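Local coordinates for protein DJ-1 homolog D (Arabidopsis thaliana, PDB 4OGG) that belongs to the DJ-1/PfpI family and carries two DJ-1-like domains of related fold in a single chain, at residues E14-F28 and Y173-K185. Numbering follows the deposited sequence.
Sequences EDYEVMVPFQALQAF and YEGHPEFIQLFVK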
ATOM      1  N   GLU C  14       3.817   2.473  18.053  1.00 11.46           N
ATOM      2  CA  GLU C  14       2.624   1.716  17.665  1.00 11.66           C
ATOM      3  C   GLU C  14       1.376   2.571  17.884  1.00 11.21           C
ATOM      4  O   GLU C  14       1.147   3.082  18.981  1.00 10.95           O
ATOM      5  CB  GLU C  14       2.552   0.409  18.462  1.00 10.84           C
ATOM      6  CG  GLU C  14       2.051  -0.787  17.647  1.00 12.82           C
ATOM      7  CD  GLU C  14       0.556  -0.757  17.377  1.00 12.68           C
ATOM      8  OE1 GLU C  14       0.110  -1.453  16.442  1.00 13.26           O
ATOM      9  OE2 GLU C  14      -0.183  -0.063  18.104  1.00 11.12           O
ATOM     10  N   ASP C  15       0.575   2.716  16.830  1.00 11.56           N
ATOM     11  CA  ASP C  15      -0.628   3.547  16.861  1.00  9.93           C
ATOM     12  C   ASP C  15      -1.576   3.307  18.040  1.00 11.07           C
ATOM     13  O   ASP C  15      -1.999   4.255  18.697  1.00 10.76           O
ATOM     14  CB  ASP C  15      -1.390   3.409  15.532  1.00 12.01           C
ATOM     15  CG  ASP C  15      -2.228   4.638  15.203  1.00 13.28           C
ATOM     16  OD1 ASP C  15      -2.100   5.661  15.911  1.00 13.68           O
ATOM     17  OD2 ASP C  15      -3.008   4.591  14.229  1.00 12.15           O
ATOM     18  N   TYR C  16      -1.926   2.054  18.311  1.00 10.00           N
ATOM     19  CA  TYR C  16      -2.816   1.776  19.437  1.00 11.13           C
ATOM     20  C   TYR C  16      -2.155   2.123  20.768  1.00 10.60           C
ATOM     21  O   TYR C  16      -2.793   2.660  21.675  1.00 12.40           O
ATOM     22  CB  TYR C  16      -3.195   0.293  19.502  1.00 11.31           C
ATOM     23  CG  TYR C  16      -4.300  -0.169  18.575  1.00 12.98           C
ATOM     24  CD1 TYR C  16      -5.203   0.730  18.009  1.00 13.75           C
ATOM     25  CD2 TYR C  16      -4.487  -1.531  18.330  1.00 14.24           C
ATOM     26  CE1 TYR C  16      -6.268   0.283  17.222  1.00 14.21           C
ATOM     27  CE2 TYR C  16      -5.543  -1.985  17.556  1.00 14.67           C
ATOM     28  CZ  TYR C  16      -6.428  -1.080  17.007  1.00 15.81           C
ATOM     29  OH  TYR C  16      -7.480  -1.545  16.253  1.00 21.68           O
ATOM     30  N   GLU C  17      -0.871   1.806  20.875  1.00 10.08           N
ATOM     31  CA  GLU C  17      -0.135   2.016  22.110  1.00 11.78           C
ATOM     32  C   GLU C  17       0.043   3.462  22.547  1.00 11.53           C
ATOM     33  O   GLU C  17       0.390   3.727  23.698  1.00 12.11           O
ATOM     34  CB  GLU C  17       1.192   1.265  22.020  1.00 13.27           C
ATOM     35  CG  GLU C  17       0.960  -0.235  22.155  1.00 14.36           C
ATOM     36  CD  GLU C  17       2.059  -1.089  21.563  1.00 16.34           C
ATOM     37  OE1 GLU C  17       3.243  -0.743  21.722  1.00 14.33           O
ATOM     38  OE2 GLU C  17       1.728  -2.124  20.949  1.00 20.80           O
ATOM     39  N   VAL C  18      -0.203   4.403  21.645  1.00 12.49           N
ATOM     40  CA  VAL C  18      -0.127   5.802  22.041  1.00 12.74           C
ATOM     41  C   VAL C  18      -1.546   6.348  22.195  1.00 12.66           C
ATOM     42  O   VAL C  18      -1.871   7.001  23.194  1.00 12.78           O
ATOM     43  CB  VAL C  18       0.658   6.681  21.017  1.00 11.47           C
ATOM     44  CG1 VAL C  18       0.072   6.539  19.619  1.00 12.36           C
ATOM     45  CG2 VAL C  18       0.613   8.153  21.465  1.00 12.33           C
ATOM     46  N   MET C  19      -2.410   6.052  21.229  1.00 13.20           N
ATOM     47  CA  MET C  19      -3.766   6.580  21.269  1.00 13.07           C
ATOM     48  C   MET C  19      -4.682   6.042  22.361  1.00 13.04           C
ATOM     49  O   MET C  19      -5.437   6.808  22.952  1.00 13.03           O
ATOM     50  CB  MET C  19      -4.447   6.413  19.906  1.00 14.41           C
ATOM     51  CG  MET C  19      -5.700   7.264  19.750  1.00 12.95           C
ATOM     52  SD  MET C  19      -5.393   9.030  20.054  1.00 14.81           S
ATOM     53  CE  MET C  19      -5.052   9.622  18.385  1.00 18.64           C
ATOM     54  N   VAL C  20      -4.637   4.743  22.634  1.00 14.02           N
ATOM     55  CA  VAL C  20      -5.512   4.195  23.665  1.00 14.51           C
ATOM     56  C   VAL C  20      -5.222   4.827  25.032  1.00 13.85           C
ATOM     57  O   VAL C  20      -6.128   5.349  25.676  1.00 15.69           O
ATOM     58  CB  VAL C  20      -5.412   2.651  23.743  1.00 13.77           C
ATOM     59  CG1 VAL C  20      -6.288   2.128  24.877  1.00 14.23           C
ATOM     60  CG2 VAL C  20      -5.881   2.041  22.425  1.00 13.78           C
ATOM     61  N   PRO C  21      -3.960   4.800  25.491  1.00 13.96           N
ATOM     62  CA  PRO C  21      -3.716   5.417  26.798  1.00 14.48           C
ATOM     63  C   PRO C  21      -3.939   6.929  26.772  1.00 14.00           C
ATOM     64  O   PRO C  21      -4.407   7.512  27.751  1.00 13.53           O
ATOM     65  CB  PRO C  21      -2.266   5.031  27.102  1.00 15.11           C
ATOM     66  CG  PRO C  21      -1.655   4.891  25.747  1.00 14.78           C
ATOM     67  CD  PRO C  21      -2.733   4.171  24.970  1.00 13.97           C
ATOM     68  N   PHE C  22      -3.626   7.558  25.643  1.00 12.74           N
ATOM     69  CA  PHE C  22      -3.806   9.006  25.501  1.00 13.00           C
ATOM     70  C   PHE C  22      -5.260   9.412  25.723  1.00 12.90           C
ATOM     71  O   PHE C  22      -5.548  10.349  26.470  1.00 14.42           O
ATOM     72  CB  PHE C  22      -3.364   9.472  24.105  1.00 11.75           C
ATOM     73  CG  PHE C  22      -3.540  10.954  23.866  1.00 14.23           C
ATOM     74  CD1 PHE C  22      -2.873  11.887  24.660  1.00 14.41           C
ATOM     75  CD2 PHE C  22      -4.369  11.413  22.845  1.00 13.68           C
ATOM     76  CE1 PHE C  22      -3.028  13.257  24.441  1.00 13.68           C
ATOM     77  CE2 PHE C  22      -4.531  12.784  22.616  1.00 14.86           C
ATOM     78  CZ  PHE C  22      -3.859  13.705  23.417  1.00 12.89           C
ATOM     79  N   GLN C  23      -6.181   8.710  25.075  1.00 12.73           N
ATOM     80  CA  GLN C  23      -7.591   9.049  25.207  1.00 13.90           C
ATOM     81  C   GLN C  23      -8.276   8.426  26.418  1.00 14.33           C
ATOM     82  O   GLN C  23      -9.154   9.043  27.022  1.00 15.08           O
ATOM     83  CB  GLN C  23      -8.330   8.679  23.920  1.00 14.77           C
ATOM     84  CG  GLN C  23      -7.715   9.337  22.697  1.00 15.29           C
ATOM     85  CD  GLN C  23      -8.553   9.164  21.456  1.00 15.54           C
ATOM     86  OE1 GLN C  23      -8.813   8.040  21.022  1.00 16.34           O
ATOM     87  NE2 GLN C  23      -8.982  10.278  20.873  1.00 14.78           N
ATOM     88  N   ALA C  24      -7.878   7.214  26.782  1.00 14.15           N
ATOM     89  CA  ALA C  24      -8.478   6.556  27.936  1.00 14.47           C
ATOM     90  C   ALA C  24      -8.163   7.351  29.198  1.00 15.34           C
ATOM     91  O   ALA C  24      -9.057   7.667  29.981  1.00 14.87           O
ATOM     92  CB  ALA C  24      -7.947   5.134  28.072  1.00 14.57           C
ATOM     93  N   LEU C  25      -6.889   7.675  29.392  1.00 14.58           N
ATOM     94  CA  LEU C  25      -6.488   8.424  30.575  1.00 14.18           C
ATOM     95  C   LEU C  25      -7.215   9.759  30.649  1.00 15.20           C
ATOM     96  O   LEU C  25      -7.656  10.174  31.722  1.00 14.51           O
ATOM     97  CB  LEU C  25      -4.972   8.633  30.581  1.00 14.80           C
ATOM     98  CG  LEU C  25      -4.154   7.341  30.696  1.00 13.91           C
ATOM     99  CD1 LEU C  25      -2.679   7.693  30.688  1.00 14.30           C
ATOM    100  CD2 LEU C  25      -4.510   6.583  31.976  1.00 13.10           C
ATOM    101  N   GLN C  26      -7.346  10.433  29.511  1.00 14.85           N
ATOM    102  CA  GLN C  26      -8.055  11.703  29.484  1.00 15.36           C
ATOM    103  C   GLN C  26      -9.517  11.480  29.864  1.00 16.15           C
ATOM    104  O   GLN C  26     -10.097  12.258  30.620  1.00 17.71           O
ATOM    105  CB  GLN C  26      -7.963  12.337  28.094  1.00 16.52           C
ATOM    106  CG  GLN C  26      -6.627  13.003  27.831  1.00 17.04           C
ATOM    107  CD  GLN C  26      -6.579  13.695  26.491  1.00 19.77           C
ATOM    108  OE1 GLN C  26      -6.399  13.058  25.454  1.00 19.55           O
ATOM    109  NE2 GLN C  26      -6.753  15.007  26.500  1.00 21.44           N
ATOM    110  N   ALA C  27     -10.110  10.408  29.348  1.00 16.25           N
ATOM    111  CA  ALA C  27     -11.505  10.115  29.653  1.00 17.24           C
ATOM    112  C   ALA C  27     -11.695   9.924  31.153  1.00 17.97           C
ATOM    113  O   ALA C  27     -12.772  10.195  31.689  1.00 18.61           O
ATOM    114  CB  ALA C  27     -11.959   8.866  28.909  1.00 17.56           C
ATOM    115  N   PHE C  28     -10.642   9.469  31.826  1.00 16.43           N
ATOM    116  CA  PHE C  28     -10.700   9.225  33.261  1.00 17.93           C
ATOM    117  C   PHE C  28     -10.371  10.446  34.108  1.00 18.40           C
ATOM    118  O   PHE C  28     -10.237  10.341  35.328  1.00 18.44           O
ATOM    119  CB  PHE C  28      -9.765   8.078  33.644  1.00 16.51           C
ATOM    120  CG  PHE C  28     -10.011   6.811  32.878  1.00 16.47           C
ATOM    121  CD1 PHE C  28     -11.245   6.562  32.282  1.00 14.75           C
ATOM    122  CD2 PHE C  28      -9.012   5.849  32.772  1.00 14.36           C
ATOM    123  CE1 PHE C  28     -11.480   5.374  31.591  1.00 16.25           C
ATOM    124  CE2 PHE C  28      -9.240   4.658  32.085  1.00 15.00           C
ATOM    125  CZ  PHE C  28     -10.477   4.422  31.494  1.00 13.55           C
ATOM    126  N   TYR C 173      -0.504  -4.568  22.963  1.00 14.42           N
ATOM    127  CA  TYR C 173      -1.697  -3.764  23.178  1.00 13.59           C
ATOM    128  C   TYR C 173      -2.882  -4.594  23.664  1.00 13.83           C
ATOM    129  O   TYR C 173      -3.892  -4.047  24.099  1.00 13.29           O
ATOM    130  CB  TYR C 173      -2.061  -2.962  21.918  1.00 14.16           C
ATOM    131  CG  TYR C 173      -2.101  -3.728  20.612  1.00 13.56           C
ATOM    132  CD1 TYR C 173      -3.068  -4.709  20.375  1.00 14.66           C
ATOM    133  CD2 TYR C 173      -1.188  -3.444  19.596  1.00 15.21           C
ATOM    134  CE1 TYR C 173      -3.121  -5.386  19.149  1.00 17.06           C
ATOM    135  CE2 TYR C 173      -1.232  -4.112  18.372  1.00 16.48           C
ATOM    136  CZ  TYR C 173      -2.195  -5.080  18.155  1.00 16.61           C
ATOM    137  OH  TYR C 173      -2.223  -5.748  16.948  1.00 19.46           O
ATOM    138  N   GLU C 174      -2.762  -5.916  23.605  1.00 14.55           N
ATOM    139  CA  GLU C 174      -3.842  -6.763  24.088  1.00 15.73           C
ATOM    140  C   GLU C 174      -3.922  -6.711  25.611  1.00 15.15           C
ATOM    141  O   GLU C 174      -4.910  -7.146  26.207  1.00 16.30           O
ATOM    142  CB  GLU C 174      -3.652  -8.204  23.610  1.00 18.96           C
ATOM    143  CG  GLU C 174      -4.046  -8.386  22.155  1.00 22.87           C
ATOM    144  CD  GLU C 174      -5.430  -7.817  21.873  1.00 28.20           C
ATOM    145  OE1 GLU C 174      -6.403  -8.255  22.527  1.00 29.66           O
ATOM    146  OE2 GLU C 174      -5.549  -6.927  21.004  1.00 28.92           O
ATOM    147  N   GLY C 175      -2.880  -6.173  26.236  1.00 14.17           N
ATOM    148  CA  GLY C 175      -2.867  -6.059  27.684  1.00 14.28           C
ATOM    149  C   GLY C 175      -3.267  -4.665  28.148  1.00 13.92           C
ATOM    150  O   GLY C 175      -3.196  -4.360  29.339  1.00 14.06           O
ATOM    151  N   HIS C 176      -3.698  -3.817  27.214  1.00 13.51           N
ATOM    152  CA  HIS C 176      -4.093  -2.453  27.561  1.00 13.25           C
ATOM    153  C   HIS C 176      -5.055  -2.325  28.744  1.00 13.92           C
ATOM    154  O   HIS C 176      -4.868  -1.462  29.598  1.00 13.72           O
ATOM    155  CB  HIS C 176      -4.722  -1.727  26.364  1.00 12.34           C
ATOM    156  CG  HIS C 176      -3.731  -1.111  25.420  1.00 14.58           C
ATOM    157  ND1 HIS C 176      -2.485  -0.677  25.817  1.00 15.29           N
ATOM    158  CD2 HIS C 176      -3.838  -0.794  24.108  1.00 11.90           C
ATOM    159  CE1 HIS C 176      -1.867  -0.118  24.790  1.00 12.80           C
ATOM    160  NE2 HIS C 176      -2.668  -0.175  23.742  1.00 16.61           N
ATOM    161  N   PRO C 177      -6.107  -3.168  28.804  1.00 12.36           N
ATOM    162  CA  PRO C 177      -7.053  -3.062  29.924  1.00 13.17           C
ATOM    163  C   PRO C 177      -6.409  -3.065  31.312  1.00 13.58           C
ATOM    164  O   PRO C 177      -6.557  -2.106  32.079  1.00 14.06           O
ATOM    165  CB  PRO C 177      -7.982  -4.256  29.705  1.00 14.43           C
ATOM    166  CG  PRO C 177      -8.022  -4.365  28.200  1.00 14.53           C
ATOM    167  CD  PRO C 177      -6.547  -4.196  27.842  1.00 13.34           C
ATOM    168  N   GLU C 178      -5.702  -4.141  31.636  1.00 13.11           N
ATOM    169  CA  GLU C 178      -5.048  -4.258  32.936  1.00 13.43           C
ATOM    170  C   GLU C 178      -3.881  -3.277  33.052  1.00 14.42           C
ATOM    171  O   GLU C 178      -3.612  -2.743  34.125  1.00 14.08           O
ATOM    172  CB  GLU C 178      -4.559  -5.694  33.156  1.00 14.60           C
ATOM    173  CG  GLU C 178      -3.728  -5.868  34.419  1.00 15.88           C
ATOM    174  CD  GLU C 178      -3.331  -7.310  34.684  1.00 18.22           C
ATOM    175  OE1 GLU C 178      -3.290  -8.114  33.727  1.00 19.39           O
ATOM    176  OE2 GLU C 178      -3.046  -7.636  35.855  1.00 20.88           O
ATOM    177  N   PHE C 179      -3.204  -3.040  31.931  1.00 13.54           N
ATOM    178  CA  PHE C 179      -2.069  -2.118  31.868  1.00 13.98           C
ATOM    179  C   PHE C 179      -2.516  -0.742  32.347  1.00 14.35           C
ATOM    180  O   PHE C 179      -1.935  -0.159  33.265  1.00 13.34           O
ATOM    181  CB  PHE C 179      -1.578  -2.034  30.419  1.00 13.76           C
ATOM    182  CG  PHE C 179      -0.405  -1.104  30.205  1.00 12.81           C
ATOM    183  CD1 PHE C 179       0.824  -1.351  30.807  1.00 11.73           C
ATOM    184  CD2 PHE C 179      -0.516  -0.025  29.330  1.00 13.37           C
ATOM    185  CE1 PHE C 179       1.935  -0.538  30.535  1.00 13.28           C
ATOM    186  CE2 PHE C 179       0.582   0.795  29.050  1.00 12.06           C
ATOM    187  CZ  PHE C 179       1.813   0.537  29.652  1.00 12.22           C
ATOM    188  N   ILE C 180      -3.566  -0.234  31.717  1.00 13.78           N
ATOM    189  CA  ILE C 180      -4.103   1.073  32.052  1.00 14.40           C
ATOM    190  C   ILE C 180      -4.709   1.096  33.457  1.00 15.10           C
ATOM    191  O   ILE C 180      -4.535   2.066  34.198  1.00 13.74           O
ATOM    192  CB  ILE C 180      -5.154   1.495  30.997  1.00 15.15           C
ATOM    193  CG1 ILE C 180      -4.458   1.680  29.644  1.00 15.13           C
ATOM    194  CG2 ILE C 180      -5.870   2.766  31.437  1.00 15.17           C
ATOM    195  CD1 ILE C 180      -5.392   1.933  28.474  1.00 13.94           C
ATOM    196  N   GLN C 181      -5.407   0.029  33.834  1.00 14.53           N
ATOM    197  CA  GLN C 181      -6.014  -0.020  35.163  1.00 16.01           C
ATOM    198  C   GLN C 181      -4.951   0.069  36.256  1.00 14.59           C
ATOM    199  O   GLN C 181      -5.103   0.812  37.227  1.00 14.36           O
ATOM    200  CB  GLN C 181      -6.820  -1.309  35.342  1.00 16.51           C
ATOM    201  CG  GLN C 181      -7.775  -1.259  36.527  1.00 18.18           C
ATOM    202  CD  GLN C 181      -8.522  -2.562  36.733  1.00 20.34           C
ATOM    203  OE1 GLN C 181      -8.008  -3.491  37.354  1.00 22.89           O
ATOM    204  NE2 GLN C 181      -9.738  -2.638  36.202  1.00 21.03           N
ATOM    205  N   LEU C 182      -3.871  -0.685  36.090  1.00 14.02           N
ATOM    206  CA  LEU C 182      -2.787  -0.692  37.064  1.00 14.72           C
ATOM    207  C   LEU C 182      -2.124   0.675  37.169  1.00 15.85           C
ATOM    208  O   LEU C 182      -1.718   1.100  38.253  1.00 16.87           O
ATOM    209  CB  LEU C 182      -1.745  -1.745  36.680  1.00 15.62           C
ATOM    210  CG  LEU C 182      -2.171  -3.205  36.854  1.00 15.84           C
ATOM    211  CD1 LEU C 182      -1.206  -4.118  36.126  1.00 14.45           C
ATOM    212  CD2 LEU C 182      -2.228  -3.545  38.345  1.00 13.93           C
ATOM    213  N   PHE C 183      -2.023   1.364  36.035  1.00 15.31           N
ATOM    214  CA  PHE C 183      -1.405   2.684  35.995  1.00 14.08           C
ATOM    215  C   PHE C 183      -2.295   3.679  36.729  1.00 15.61           C
ATOM    216  O   PHE C 183      -1.811   4.499  37.509  1.00 15.43           O
ATOM    217  CB  PHE C 183      -1.198   3.116  34.540  1.00 14.60           C
ATOM    218  CG  PHE C 183      -0.412   4.390  34.382  1.00 12.43           C
ATOM    219  CD1 PHE C 183       0.883   4.495  34.886  1.00 14.82           C
ATOM    220  CD2 PHE C 183      -0.953   5.473  33.698  1.00 14.44           C
ATOM    221  CE1 PHE C 183       1.628   5.663  34.705  1.00 14.12           C
ATOM    222  CE2 PHE C 183      -0.217   6.645  33.512  1.00 13.89           C
ATOM    223  CZ  PHE C 183       1.075   6.739  34.015  1.00 15.45           C
ATOM    224  N   VAL C 184      -3.596   3.596  36.480  1.00 14.22           N
ATOM    225  CA  VAL C 184      -4.552   4.479  37.132  1.00 15.68           C
ATOM    226  C   VAL C 184      -4.472   4.273  38.644  1.00 15.31           C
ATOM    227  O   VAL C 184      -4.453   5.236  39.414  1.00 15.40           O
ATOM    228  CB  VAL C 184      -5.989   4.190  36.646  1.00 15.00           C
ATOM    229  CG1 VAL C 184      -7.005   4.914  37.529  1.00 16.69           C
ATOM    230  CG2 VAL C 184      -6.140   4.650  35.205  1.00 16.32           C
ATOM    231  N   LYS C 185      -4.420   3.013  39.061  1.00 14.87           N
ATOM    232  CA  LYS C 185      -4.336   2.688  40.482  1.00 15.94           C
ATOM    233  C   LYS C 185      -3.032   3.210  41.068  1.00 17.12           C
ATOM    234  O   LYS C 185      -2.996   3.704  42.197  1.00 17.47           O
ATOM    235  CB  LYS C 185      -4.438   1.175  40.683  1.00 16.87           C
ATOM    236  CG  LYS C 185      -5.834   0.632  40.441  1.00 19.33           C
ATOM    237  CD  LYS C 185      -5.886  -0.867  40.639  1.00 22.34           C
ATOM    238  CE  LYS C 185      -7.295  -1.393  40.449  1.00 23.85           C
ATOM    239  NZ  LYS C 185      -7.346  -2.878  40.582  1.00 27.31           N
TER
HETATM  240  O   HOH W   1       1.322  -5.097  20.395  1.00 25.73           O
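Tyr16 drives the edge of its ring into one face of Tyr173 in a T-shaped stack, the planes at 89° and Tyr16 CD2 4.0 Å from Tyr173 CG. With chi1 at 49°, CG of Tyr173 stands between its backbone N and carbonyl carbon, which turns the ring toward the start of helix 15-27. The carboxylates of Glu14 and Glu17 also meet this ring, Glu17 OE2 at its edge, 3.5 Å from Tyr173 CD2. A water links Glu17 OE2 to Tyr173 N. Glu14 caps its helix, OE2 accepting from Tyr16 N at 2.8 Å, while its OE1 is held by His50 N and His257 NE2; Tyr173 OH reaches His50 O.

Further along, the imidazole of His176 lies against Val20 and the backbone of Glu17, its CD2 3.8 Å from Val20 CB. The rest is apolar. Ile180 is a knob set among Val20, Pro21, Ala24 and Leu25: Ile180 CD1 meets Val20 CG1 at 3.7 Å, whereas Ile180 CG2 turns to the ring edge of Phe28. Leu25 splits its methyls, CD1 going to the edge of Phe183 and CD2 to Ile180 and Val184.

The two helices, whose touching residues are all buried, cross at -45° with axes 11.1 Å apart, side by side in the alpha/beta sandwich of the DJ-1/PfpI family. Leu25 also packs on strand 30-35, at one margin of the mainly parallel central sheet, while Ala24 and His176 touch helix 208-221 and Phe28 helix 369-380, joining this pair to the second domain.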